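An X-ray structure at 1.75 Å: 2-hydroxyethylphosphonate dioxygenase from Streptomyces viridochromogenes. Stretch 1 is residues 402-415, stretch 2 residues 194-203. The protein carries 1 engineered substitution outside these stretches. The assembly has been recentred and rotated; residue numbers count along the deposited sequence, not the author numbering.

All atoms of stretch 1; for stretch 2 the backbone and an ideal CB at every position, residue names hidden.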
# COMPACT_ATOMS: atom_id res chain seq x y z
N VAL A 402 -2.36 12.35 16.81
CA VAL A 402 -1.61 12.03 15.65
C VAL A 402 -2.49 11.28 14.67
O VAL A 402 -3.32 10.45 15.10
CB VAL A 402 -0.33 11.26 16.05
CG1 VAL A 402 -0.65 9.88 16.60
CG2 VAL A 402 0.61 11.10 14.87
N LEU A 403 -2.27 11.50 13.38
CA LEU A 403 -2.98 10.67 12.36
C LEU A 403 -2.03 9.54 11.95
O LEU A 403 -0.83 9.77 11.81
CB LEU A 403 -3.32 11.53 11.15
CG LEU A 403 -4.21 12.78 11.32
CD1 LEU A 403 -4.75 13.31 10.01
CD2 LEU A 403 -5.31 12.50 12.28
N LYS A 404 -2.58 8.32 11.88
CA LYS A 404 -1.84 7.13 11.56
C LYS A 404 -2.33 6.58 10.23
O LYS A 404 -3.50 6.12 10.11
CB LYS A 404 -1.99 6.08 12.62
CG LYS A 404 -1.40 4.73 12.24
CD LYS A 404 -1.42 3.87 13.48
CE LYS A 404 -0.80 2.51 13.22
NZ LYS A 404 0.08 2.23 14.33
N PHE A 405 -1.46 6.55 9.26
CA PHE A 405 -1.79 5.98 7.93
C PHE A 405 -0.96 4.73 7.76
O PHE A 405 0.17 4.60 8.25
CB PHE A 405 -1.53 6.98 6.79
CG PHE A 405 -2.32 8.25 6.86
CD1 PHE A 405 -3.63 8.30 6.35
CD2 PHE A 405 -1.82 9.36 7.49
CE1 PHE A 405 -4.36 9.49 6.38
CE2 PHE A 405 -2.54 10.55 7.51
CZ PHE A 405 -3.82 10.61 6.98
N GLY A 406 -1.45 3.81 6.92
CA GLY A 406 -0.75 2.64 6.64
C GLY A 406 -0.87 2.21 5.20
O GLY A 406 -1.88 2.31 4.57
N SER A 407 0.26 1.72 4.70
CA SER A 407 0.34 1.20 3.34
C SER A 407 1.49 0.18 3.26
O SER A 407 2.20 -0.02 4.24
CB SER A 407 0.58 2.33 2.34
OG SER A 407 1.72 3.15 2.67
N GLY A 408 1.75 -0.37 2.08
CA GLY A 408 2.95 -1.22 1.97
C GLY A 408 2.59 -2.55 1.33
O GLY A 408 1.60 -3.19 1.72
N ALA A 409 3.44 -2.98 0.41
CA ALA A 409 3.32 -4.32 -0.20
C ALA A 409 3.73 -5.46 0.73
O ALA A 409 3.35 -6.60 0.50
CB ALA A 409 4.16 -4.37 -1.44
N HIS A 410 4.53 -5.20 1.75
CA HIS A 410 5.11 -6.26 2.57
C HIS A 410 5.04 -5.85 4.07
O HIS A 410 5.55 -4.80 4.42
CB HIS A 410 6.56 -6.46 2.14
CG HIS A 410 6.69 -6.77 0.68
ND1 HIS A 410 6.12 -7.89 0.10
CD2 HIS A 410 7.34 -6.12 -0.32
CE1 HIS A 410 6.38 -7.87 -1.20
NE2 HIS A 410 7.12 -6.82 -1.47
N LEU A 411 4.36 -6.62 4.91
CA LEU A 411 3.51 -7.76 4.49
C LEU A 411 2.15 -7.23 4.13
O LEU A 411 1.52 -6.54 4.93
CB LEU A 411 3.32 -8.76 5.61
CG LEU A 411 4.51 -9.51 6.15
CD1 LEU A 411 4.10 -10.48 7.26
CD2 LEU A 411 5.14 -10.29 5.05
N GLY A 412 1.71 -7.47 2.90
CA GLY A 412 0.43 -7.03 2.45
C GLY A 412 -0.48 -8.24 2.33
O GLY A 412 -0.01 -9.39 2.61
N TYR A 413 -1.73 -8.01 1.91
CA TYR A 413 -2.72 -9.10 2.01
C TYR A 413 -2.37 -10.27 1.03
O TYR A 413 -2.57 -11.40 1.39
CB TYR A 413 -4.19 -8.69 1.94
CG TYR A 413 -4.71 -8.47 0.53
CD1 TYR A 413 -4.16 -7.49 -0.28
CD2 TYR A 413 -5.69 -9.22 0.01
CE1 TYR A 413 -4.63 -7.27 -1.57
CE2 TYR A 413 -6.18 -9.00 -1.28
CZ TYR A 413 -5.65 -8.05 -2.08
OH TYR A 413 -6.15 -7.85 -3.40
N GLN A 414 -1.74 -9.96 -0.08
CA GLN A 414 -1.27 -11.00 -1.03
C GLN A 414 -0.09 -11.82 -0.47
O GLN A 414 -0.00 -13.05 -0.71
CB GLN A 414 -0.87 -10.32 -2.32
CG GLN A 414 -2.02 -9.80 -3.10
CD GLN A 414 -1.57 -8.80 -4.16
OE1 GLN A 414 -1.01 -7.72 -3.82
NE2 GLN A 414 -1.84 -9.12 -5.44
N ASP A 415 0.82 -11.21 0.33
CA ASP A 415 1.88 -11.97 1.07
C ASP A 415 1.21 -12.90 2.08
O ASP A 415 1.59 -14.09 2.25
CB ASP A 415 2.82 -11.05 1.90
CG ASP A 415 3.91 -10.41 1.09
OD1 ASP A 415 4.22 -10.83 -0.05
OD2 ASP A 415 4.56 -9.46 1.57
N UNK A 194 -6.02 19.41 3.54
CA UNK A 194 -6.30 17.95 3.50
C UNK A 194 -5.00 17.16 3.58
O UNK A 194 -3.91 17.69 3.27
CB UNK A 194 -7.06 17.57 2.23
N UNK A 195 -5.08 15.91 4.06
CA UNK A 195 -4.04 14.94 3.74
C UNK A 195 -4.53 14.01 2.69
O UNK A 195 -5.67 13.50 2.82
CB UNK A 195 -3.60 14.16 4.98
N UNK A 196 -3.70 13.77 1.67
CA UNK A 196 -3.98 12.77 0.67
C UNK A 196 -2.89 11.72 0.82
O UNK A 196 -1.70 12.03 0.63
CB UNK A 196 -4.03 13.36 -0.74
N UNK A 197 -3.30 10.52 1.18
CA UNK A 197 -2.42 9.41 1.47
C UNK A 197 -2.64 8.25 0.47
O UNK A 197 -3.69 7.59 0.53
CB UNK A 197 -2.64 8.93 2.91
N UNK A 198 -1.66 8.04 -0.38
CA UNK A 198 -1.76 6.99 -1.39
C UNK A 198 -1.11 5.69 -0.90
O UNK A 198 -0.28 5.66 -0.02
CB UNK A 198 -1.11 7.45 -2.70
N UNK A 199 -1.60 4.57 -1.36
CA UNK A 199 -0.90 3.32 -1.08
C UNK A 199 -0.34 2.89 -2.42
O UNK A 199 -0.85 3.31 -3.44
CB UNK A 199 -1.81 2.26 -0.46
N UNK A 200 0.61 1.95 -2.38
CA UNK A 200 1.04 1.23 -3.61
C UNK A 200 -0.12 0.57 -4.27
O UNK A 200 -1.00 0.03 -3.63
CB UNK A 200 2.11 0.18 -3.30
N UNK A 201 -0.16 0.60 -5.60
CA UNK A 201 -1.15 -0.14 -6.35
C UNK A 201 -0.65 -1.59 -6.44
O UNK A 201 0.45 -1.86 -6.86
CB UNK A 201 -1.38 0.47 -7.73
N UNK A 202 -1.47 -2.52 -6.05
CA UNK A 202 -1.05 -3.90 -6.13
C UNK A 202 -1.19 -4.50 -7.51
O UNK A 202 -0.83 -5.66 -7.68
CB UNK A 202 -1.85 -4.74 -5.13
N UNK A 203 -1.76 -3.75 -8.45
CA UNK A 203 -1.91 -4.21 -9.85
C UNK A 203 -0.71 -3.63 -10.65
O UNK A 203 -0.45 -3.96 -11.83
CB UNK A 203 -3.25 -3.76 -10.45

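Position 194 lies in a strand, and nothing of stretch 1 comes within 5.5 Å of its ideal CB. Stretch 1 therefore sets no preference there; the residue is Ile194.

At 195 the CA-to-CB bond points toward stretch 1, and the ideal CB lies 4.1 Å from Phe405 CZ, with Leu403 CD1 a little farther off. The surroundings are wholly apolar and the strand angles suit a branched side chain, so valine, isoleucine or leucine would all be reasonable. The deposited Val195 places CG1 3.7 Å from Phe405 CZ, while its CG2 reaches Leu403 CD1 at 4.5 Å.

Position 196 points away, and stretch 1 does not constrain it; it is Ser196.

Position 197 points toward stretch 1 again, its ideal CB 3.6 Å from Phe405 CD1. The Phe405 ring and its CB border the path out of 197, and Ser407 OG lies 7.2 Å from the ideal CB, at the end of that path. The strand axes, 8.1 Å apart at closest approach, leave room for large side chains. A long apolar or aromatic residue would suit, and a polar tip could meet the serine. Tyr197 meets both demands. Its ring makes an offset stack with that of Phe405, centroids 4.8 Å apart and planes at 21°, and Phe405 CB sits over its face, 3.3 Å from the ring centroid. At the far end, Tyr197 OH and Ser407 OG form a very short hydrogen bond of 2.4 Å.

Position 198 points away, so its side chain is left open by stretch 1. Thr198 contributes through its backbone: a water links Thr198 O (2.7 Å) to Ser407 OG (2.9 Å).

At 199 the backbones draw close, the CA of 199 lying 5.1 Å from Ser407 CA. A small residue fits comfortably, and Ala199 packs its CB 3.8 Å from Ser407 CB.

Position 200 points toward the Gly408-Ala409 backbone, where the amide of Gly408 offers a donor. A side chain long enough to bring an acceptor there, such as glutamine or glutamate, would suit. Gln200 OE1 accepts from Gly408 N at 2.8 Å, and Gln200 NE2 donates to the OD1 of residue 202 at 2.9 Å.

Position 201 is out of reach; Ser201 OG accepts a weak capping bond from the amide of 203.

At 202 the ideal CB is 3.4 Å from Gln414 OE1 and faces Tyr413, favouring a modest polar side chain. Asn202 CG lies 3.3 Å from Gln414 OE1, and Asn202 ND2 approaches the ring edge, 3.8 Å from Tyr413 CE1.

Position 203 points sideways, without contact; it is Ile203.

Stretch 2, residues 194-203: IVSYTAQSNI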
# COMPACT_ATOMS: atom_id res chain seq x y z
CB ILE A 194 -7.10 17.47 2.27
CG1 ILE A 194 -6.25 17.59 1.02
CG2 ILE A 194 -8.42 18.21 2.09
CD1 ILE A 194 -6.93 17.21 -0.23
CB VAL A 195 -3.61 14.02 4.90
CG1 VAL A 195 -2.60 12.97 4.41
CG2 VAL A 195 -3.17 14.77 6.09
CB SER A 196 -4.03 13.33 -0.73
OG SER A 196 -4.31 12.30 -1.69
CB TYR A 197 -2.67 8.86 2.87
CG TYR A 197 -1.69 7.77 3.26
CD1 TYR A 197 -0.40 8.09 3.64
CD2 TYR A 197 -2.05 6.43 3.24
CE1 TYR A 197 0.52 7.11 3.96
CE2 TYR A 197 -1.17 5.42 3.57
CZ TYR A 197 0.14 5.76 3.95
OH TYR A 197 1.00 4.75 4.27
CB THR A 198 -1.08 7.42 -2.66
OG1 THR A 198 0.32 7.51 -2.38
CG2 THR A 198 -1.61 8.76 -3.21
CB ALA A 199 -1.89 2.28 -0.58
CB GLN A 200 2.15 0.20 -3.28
CG GLN A 200 1.68 -1.20 -2.78
CD GLN A 200 0.86 -1.23 -1.47
OE1 GLN A 200 0.94 -0.32 -0.60
NE2 GLN A 200 0.10 -2.32 -1.29
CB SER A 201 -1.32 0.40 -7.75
OG SER A 201 -2.15 -0.45 -8.48
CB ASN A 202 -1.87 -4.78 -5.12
CG ASN A 202 -1.48 -4.49 -3.68
OD1 ASN A 202 -0.30 -4.35 -3.38
ND2 ASN A 202 -2.44 -4.44 -2.78
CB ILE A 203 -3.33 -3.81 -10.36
CG1 ILE A 203 -3.71 -4.56 -11.62
CG2 ILE A 203 -3.50 -2.32 -10.52
CD1 ILE A 203 -3.97 -6.03 -11.31
O HOH W 1 2.34 5.18 0.66
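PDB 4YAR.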